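Local atomic coordinates of CRISPR-associated endonuclease C2c1 (Alicyclobacillus acidoterrestris, PDB entry 5U31), a protein that uses a guide RNA to recognise target DNA next to a protospacer adjacent motif and cleaves it with a metal-dependent RuvC nuclease domain. Residues E286-L297 with A363-H374. The protein carries 3 engineered substitutions. Sequence-based numbering, arbitrary orientation.
Sequences EQTAHYVTGRAL and AVYNSILRKLNH. With nucleotides of chain C.
Asn366 and Val292 join a DNA-binding loop of the REC1 (Helical-1) domain to helix 358-374. The loop, 286-297, runs antiparallel to the helix through two overlapping beta turns, type I from Glu286 to Ala289 and type II from Thr288 to Tyr291. Asn366 ND2 donates to Val292 O at 2.7 Å, nearly straight at 163°, with the oxygen close to the amide plane. Asn366 CG lies anti to the carbonyl carbon, and the CB bond already points to the loop. Asn366 OD1 meets the edge of the Tyr291 ring, 3.1 Å from CD1. Leu369 CD1 also lies at that edge. One turn back along the helix, Ala363 CB packs on the backbone of Thr293 and Gly294.

At the other end, His374 NE2 donates to Glu286 OE1 at 2.6 Å. The bond is bent, 140°, and uses the syn lone pair of the carboxylate, whose plane stands 80° from the imidazole. OE1 also lies 4.2 Å over one face of the Arg370 guanidinium, toward its rim; the opposite charges probably attract, without a salt bridge. Thr288 sits between these ends, with CG2 against Asn373 ND2 and OG1 beside Arg370 CD.

Further out, Gln272 OE1 of helix 262-277 accepts from both Asn366 ND2 and Val292 N. The two acceptors of ND2 should hold the amide's rotation. The loop also meets the DNA backbone: the His290 ring covers the sugar of DT6 of chain C, and Thr293 OG1 makes a weak hydrogen bond to OP1 of DT5 of chain C. The second turn presents His290 N, hydrogen-bonded to OP1 of DT6 of chain C at 3.0 Å.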
loop_
_atom_site.group_PDB
_atom_site.type_symbol
_atom_site.label_atom_id
_atom_site.label_comp_id
_atom_site.label_asym_id
_atom_site.label_seq_id
_atom_site.Cartn_x
_atom_site.Cartn_y
_atom_site.Cartn_z
ATOM N N GLU A 286 14.013 25.416 -0.842
ATOM C CA GLU A 286 12.712 25.249 -1.477
ATOM C C GLU A 286 11.925 26.555 -1.461
ATOM O O GLU A 286 12.095 27.400 -0.578
ATOM C CB GLU A 286 11.904 24.165 -0.766
ATOM C CG GLU A 286 12.590 22.824 -0.707
ATOM C CD GLU A 286 12.301 21.979 -1.923
ATOM O OE1 GLU A 286 11.143 21.988 -2.384
ATOM O OE2 GLU A 286 13.232 21.310 -2.421
ATOM N N GLN A 287 11.037 26.704 -2.447
ATOM C CA GLN A 287 10.212 27.906 -2.530
ATOM C C GLN A 287 9.247 28.002 -1.355
ATOM O O GLN A 287 9.039 29.090 -0.806
ATOM C CB GLN A 287 9.445 27.930 -3.849
ATOM C CG GLN A 287 10.294 28.275 -5.059
ATOM C CD GLN A 287 9.462 28.503 -6.304
ATOM O OE1 GLN A 287 8.231 28.511 -6.249
ATOM N NE2 GLN A 287 10.129 28.691 -7.437
ATOM N N THR A 288 8.645 26.879 -0.956
ATOM C CA THR A 288 7.697 26.857 0.152
ATOM C C THR A 288 8.372 26.604 1.495
ATOM O O THR A 288 7.741 26.062 2.413
ATOM C CB THR A 288 6.606 25.815 -0.105
ATOM O OG1 THR A 288 7.093 24.506 0.221
ATOM C CG2 THR A 288 6.185 25.841 -1.564
ATOM N N ALA A 289 9.638 26.989 1.640
ATOM C CA ALA A 289 10.347 26.781 2.895
ATOM C C ALA A 289 9.724 27.614 4.007
ATOM O O ALA A 289 9.436 28.801 3.822
ATOM C CB ALA A 289 11.822 27.136 2.734
ATOM N N HIS A 290 9.515 26.981 5.160
ATOM C CA HIS A 290 8.886 27.561 6.344
ATOM C C HIS A 290 7.440 27.978 6.108
ATOM O O HIS A 290 6.859 28.679 6.945
ATOM C CB HIS A 290 9.683 28.753 6.887
ATOM C CG HIS A 290 11.024 28.382 7.432
ATOM N ND1 HIS A 290 12.193 28.572 6.726
ATOM C CD2 HIS A 290 11.384 27.823 8.612
ATOM C CE1 HIS A 290 13.215 28.151 7.449
ATOM N NE2 HIS A 290 12.751 27.691 8.596
ATOM N N TYR A 291 6.840 27.563 4.995
ATOM C CA TYR A 291 5.445 27.883 4.743
ATOM C C TYR A 291 4.550 27.176 5.750
ATOM O O TYR A 291 4.871 26.099 6.255
ATOM C CB TYR A 291 5.055 27.493 3.319
ATOM C CG TYR A 291 5.399 28.533 2.274
ATOM C CD1 TYR A 291 4.556 28.765 1.195
ATOM C CD2 TYR A 291 6.557 29.292 2.371
ATOM C CE1 TYR A 291 4.860 29.715 0.238
ATOM C CE2 TYR A 291 6.872 30.245 1.415
ATOM C CZ TYR A 291 6.019 30.452 0.352
ATOM O OH TYR A 291 6.324 31.399 -0.601
ATOM N N VAL A 292 3.412 27.797 6.045
ATOM C CA VAL A 292 2.494 27.253 7.042
ATOM C C VAL A 292 1.792 26.037 6.444
ATOM O O VAL A 292 0.980 26.168 5.523
ATOM C CB VAL A 292 1.483 28.303 7.506
ATOM C CG1 VAL A 292 0.439 27.662 8.395
ATOM C CG2 VAL A 292 2.197 29.416 8.242
ATOM N N THR A 293 2.087 24.854 6.976
ATOM C CA THR A 293 1.463 23.612 6.540
ATOM C C THR A 293 0.484 23.111 7.596
ATOM O O THR A 293 0.475 23.567 8.741
ATOM C CB THR A 293 2.520 22.539 6.245
ATOM O OG1 THR A 293 3.139 22.124 7.468
ATOM C CG2 THR A 293 3.583 23.087 5.311
ATOM N N GLY A 294 -0.351 22.150 7.189
ATOM C CA GLY A 294 -1.317 21.576 8.109
ATOM C C GLY A 294 -0.680 20.787 9.236
ATOM O O GLY A 294 -1.245 20.697 10.332
ATOM N N ARG A 295 0.496 20.207 8.988
ATOM C CA ARG A 295 1.191 19.449 10.023
ATOM C C ARG A 295 1.580 20.337 11.198
ATOM O O ARG A 295 1.434 19.942 12.360
ATOM C CB ARG A 295 2.419 18.771 9.418
ATOM C CG ARG A 295 3.498 18.395 10.405
ATOM C CD ARG A 295 4.503 17.461 9.753
ATOM N NE ARG A 295 3.928 16.139 9.524
ATOM C CZ ARG A 295 4.642 15.047 9.289
ATOM N NH1 ARG A 295 5.963 15.116 9.247
ATOM N NH2 ARG A 295 4.034 13.885 9.105
ATOM N N ALA A 296 2.074 21.545 10.917
ATOM C CA ALA A 296 2.457 22.449 11.994
ATOM C C ALA A 296 1.241 22.983 12.738
ATOM O O ALA A 296 1.330 23.284 13.933
ATOM C CB ALA A 296 3.295 23.599 11.439
ATOM N N LEU A 297 0.100 23.093 12.059
ATOM C CA LEU A 297 -1.138 23.551 12.672
ATOM C C LEU A 297 -1.944 22.418 13.298
ATOM O O LEU A 297 -3.140 22.593 13.549
ATOM C CB LEU A 297 -1.998 24.285 11.642
ATOM C CG LEU A 297 -1.523 25.665 11.193
ATOM C CD1 LEU A 297 -2.388 26.168 10.053
ATOM C CD2 LEU A 297 -1.560 26.634 12.360
ATOM N N ALA A 363 -3.206 26.644 4.499
ATOM C CA ALA A 363 -2.279 25.516 4.494
ATOM C C ALA A 363 -2.566 24.565 3.339
ATOM O O ALA A 363 -1.637 23.964 2.787
ATOM C CB ALA A 363 -2.341 24.778 5.831
ATOM N N VAL A 364 -3.838 24.415 2.961
ATOM C CA VAL A 364 -4.174 23.644 1.768
ATOM C C VAL A 364 -3.610 24.321 0.525
ATOM O O VAL A 364 -3.122 23.656 -0.399
ATOM C CB VAL A 364 -5.698 23.451 1.668
ATOM C CG1 VAL A 364 -6.075 22.845 0.323
ATOM C CG2 VAL A 364 -6.197 22.578 2.810
ATOM N N TYR A 365 -3.666 25.655 0.481
ATOM C CA TYR A 365 -3.060 26.383 -0.629
ATOM C C TYR A 365 -1.556 26.156 -0.675
ATOM O O TYR A 365 -0.975 26.000 -1.755
ATOM C CB TYR A 365 -3.383 27.873 -0.513
ATOM C CG TYR A 365 -2.760 28.744 -1.584
ATOM C CD1 TYR A 365 -3.146 28.635 -2.914
ATOM C CD2 TYR A 365 -1.801 29.691 -1.257
ATOM C CE1 TYR A 365 -2.580 29.439 -3.892
ATOM C CE2 TYR A 365 -1.232 30.498 -2.223
ATOM C CZ TYR A 365 -1.623 30.370 -3.537
ATOM O OH TYR A 365 -1.045 31.181 -4.490
ATOM N N ASN A 366 -0.907 26.124 0.492
ATOM C CA ASN A 366 0.530 25.880 0.526
ATOM C C ASN A 366 0.861 24.469 0.053
ATOM O O ASN A 366 1.854 24.265 -0.654
ATOM C CB ASN A 366 1.075 26.121 1.934
ATOM C CG ASN A 366 1.205 27.595 2.265
ATOM O OD1 ASN A 366 1.448 28.421 1.388
ATOM N ND2 ASN A 366 1.047 27.931 3.538
ATOM N N SER A 367 0.043 23.483 0.430
ATOM C CA SER A 367 0.276 22.125 -0.050
ATOM C C SER A 367 0.168 22.060 -1.568
ATOM O O SER A 367 0.959 21.375 -2.228
ATOM C CB SER A 367 -0.709 21.154 0.604
ATOM O OG SER A 367 -2.043 21.468 0.256
ATOM N N ILE A 368 -0.795 22.783 -2.140
ATOM C CA ILE A 368 -0.906 22.847 -3.592
ATOM C C ILE A 368 0.316 23.534 -4.190
ATOM O O ILE A 368 0.811 23.130 -5.248
ATOM C CB ILE A 368 -2.217 23.551 -3.987
ATOM C CG1 ILE A 368 -3.413 22.744 -3.477
ATOM C CG2 ILE A 368 -2.291 23.755 -5.489
ATOM C CD1 ILE A 368 -4.750 23.316 -3.867
ATOM N N LEU A 369 0.836 24.561 -3.512
ATOM C CA LEU A 369 2.025 25.253 -4.007
ATOM C C LEU A 369 3.238 24.331 -4.028
ATOM O O LEU A 369 3.986 24.304 -5.013
ATOM C CB LEU A 369 2.313 26.485 -3.150
ATOM C CG LEU A 369 1.375 27.682 -3.296
ATOM C CD1 LEU A 369 1.849 28.829 -2.421
ATOM C CD2 LEU A 369 1.269 28.121 -4.749
ATOM N N ARG A 370 3.450 23.575 -2.950
ATOM C CA ARG A 370 4.625 22.713 -2.865
ATOM C C ARG A 370 4.536 21.552 -3.851
ATOM O O ARG A 370 5.509 21.247 -4.553
ATOM C CB ARG A 370 4.799 22.202 -1.433
ATOM C CG ARG A 370 5.840 21.100 -1.296
ATOM C CD ARG A 370 6.534 21.141 0.051
ATOM N NE ARG A 370 7.725 20.297 0.073
ATOM C CZ ARG A 370 8.726 20.452 0.932
ATOM N NH1 ARG A 370 9.779 19.643 0.889
ATOM N NH2 ARG A 370 8.679 21.427 1.832
ATOM N N LYS A 371 3.378 20.886 -3.918
ATOM C CA LYS A 371 3.237 19.755 -4.830
ATOM C C LYS A 371 3.349 20.191 -6.280
ATOM O O LYS A 371 3.746 19.397 -7.139
ATOM C CB LYS A 371 1.908 19.041 -4.580
ATOM C CG LYS A 371 1.841 18.407 -3.198
ATOM C CD LYS A 371 0.467 17.840 -2.890
ATOM C CE LYS A 371 0.407 17.287 -1.474
ATOM N NZ LYS A 371 -0.965 16.828 -1.125
ATOM N N LEU A 372 3.015 21.449 -6.568
ATOM C CA LEU A 372 3.157 21.964 -7.922
ATOM C C LEU A 372 4.620 22.213 -8.266
ATOM O O LEU A 372 5.044 21.991 -9.407
ATOM C CB LEU A 372 2.342 23.244 -8.070
ATOM C CG LEU A 372 2.216 23.785 -9.487
ATOM C CD1 LEU A 372 1.633 22.716 -10.392
ATOM C CD2 LEU A 372 1.353 25.031 -9.488
ATOM N N ASN A 373 5.408 22.678 -7.295
ATOM C CA ASN A 373 6.822 22.926 -7.550
ATOM C C ASN A 373 7.593 21.639 -7.795
ATOM O O ASN A 373 8.673 21.679 -8.395
ATOM C CB ASN A 373 7.440 23.697 -6.384
ATOM C CG ASN A 373 6.831 25.072 -6.214
ATOM O OD1 ASN A 373 6.343 25.669 -7.174
ATOM N ND2 ASN A 373 6.858 25.584 -4.990
ATOM N N HIS A 374 7.067 20.503 -7.352
ATOM C CA HIS A 374 7.718 19.223 -7.564
ATOM C C HIS A 374 7.035 18.376 -8.625
ATOM O O HIS A 374 7.624 17.388 -9.078
ATOM C CB HIS A 374 7.786 18.446 -6.242
ATOM C CG HIS A 374 8.625 19.113 -5.198
ATOM N ND1 HIS A 374 8.655 18.694 -3.886
ATOM C CD2 HIS A 374 9.467 20.171 -5.275
ATOM C CE1 HIS A 374 9.479 19.465 -3.199
ATOM N NE2 HIS A 374 9.986 20.367 -4.018
ATOM P P DT C 6 9.849 23.348 6.405
ATOM O OP1 DT C 6 9.230 24.038 5.254
ATOM O OP2 DT C 6 9.608 21.903 6.622
ATOM O "O5'" DT C 6 11.426 23.588 6.346
ATOM C "C5'" DT C 6 11.940 24.904 6.176
ATOM C "C4'" DT C 6 13.454 24.903 6.270
ATOM O "O4'" DT C 6 13.847 24.607 7.627
ATOM C "C3'" DT C 6 14.146 23.848 5.421
ATOM O "O3'" DT C 6 14.365 24.353 4.110
ATOM C "C2'" DT C 6 15.463 23.651 6.165
ATOM C "C1'" DT C 6 15.065 23.883 7.624
ATOM N N1 DT C 6 14.885 22.620 8.393
ATOM C C2 DT C 6 15.905 22.182 9.197
ATOM O O2 DT C 6 16.954 22.782 9.324
ATOM N N3 DT C 6 15.654 21.010 9.853
ATOM C C4 DT C 6 14.508 20.243 9.786
ATOM O O4 DT C 6 14.379 19.201 10.418
ATOM C C5 DT C 6 13.474 20.755 8.922
ATOM C C7 DT C 6 12.182 20.006 8.770
ATOM C C6 DT C 6 13.708 21.907 8.272
ATOM P P DT C 5 6.513 20.782 10.122
ATOM O OP1 DT C 5 5.517 21.197 9.115
ATOM O OP2 DT C 5 7.096 19.425 10.060
ATOM O "O5'" DT C 5 7.689 21.857 10.087
ATOM C "C5'" DT C 5 7.387 23.244 10.061
ATOM C "C4'" DT C 5 8.666 24.054 10.018
ATOM O "O4'" DT C 5 9.352 23.937 11.283
ATOM C "C3'" DT C 5 9.677 23.573 8.999
ATOM O "O3'" DT C 5 9.389 24.122 7.733
ATOM C "C2'" DT C 5 10.979 24.124 9.565
ATOM C "C1'" DT C 5 10.755 23.978 11.069
ATOM N N1 DT C 5 11.365 22.747 11.646
ATOM C C2 DT C 5 12.646 22.802 12.139
ATOM O O2 DT C 5 13.323 23.812 12.127
ATOM N N3 DT C 5 13.114 21.621 12.651
ATOM C C4 DT C 5 12.439 20.416 12.717
ATOM O O4 DT C 5 12.945 19.405 13.194
ATOM C C5 DT C 5 11.100 20.428 12.183
ATOM C C7 DT C 5 10.272 19.178 12.199
ATOM C C6 DT C 5 10.632 21.579 11.680
ATOM P P DT C 4 5.213 16.344 13.812
ATOM O OP1 DT C 4 4.188 16.133 12.770
ATOM O OP2 DT C 4 6.395 15.451 13.869
ATOM O "O5'" DT C 4 5.733 17.856 13.753
ATOM C "C5'" DT C 4 4.798 18.926 13.835
ATOM C "C4'" DT C 4 5.507 20.267 13.858
ATOM O "O4'" DT C 4 6.273 20.386 15.078
ATOM C "C3'" DT C 4 6.516 20.480 12.743
ATOM O "O3'" DT C 4 5.856 20.976 11.576
ATOM C "C2'" DT C 4 7.438 21.529 13.352
ATOM C "C1'" DT C 4 7.454 21.132 14.831
ATOM N N1 DT C 4 8.642 20.305 15.215
ATOM C C2 DT C 4 9.838 20.930 15.461
ATOM O O2 DT C 4 9.986 22.137 15.389
ATOM N N3 DT C 4 10.864 20.091 15.799
ATOM C C4 DT C 4 10.817 18.716 15.911
ATOM O O4 DT C 4 11.800 18.049 16.221
ATOM C C5 DT C 4 9.534 18.117 15.638
ATOM C C7 DT C 4 9.362 16.632 15.726
ATOM C C6 DT C 4 8.519 18.931 15.307
#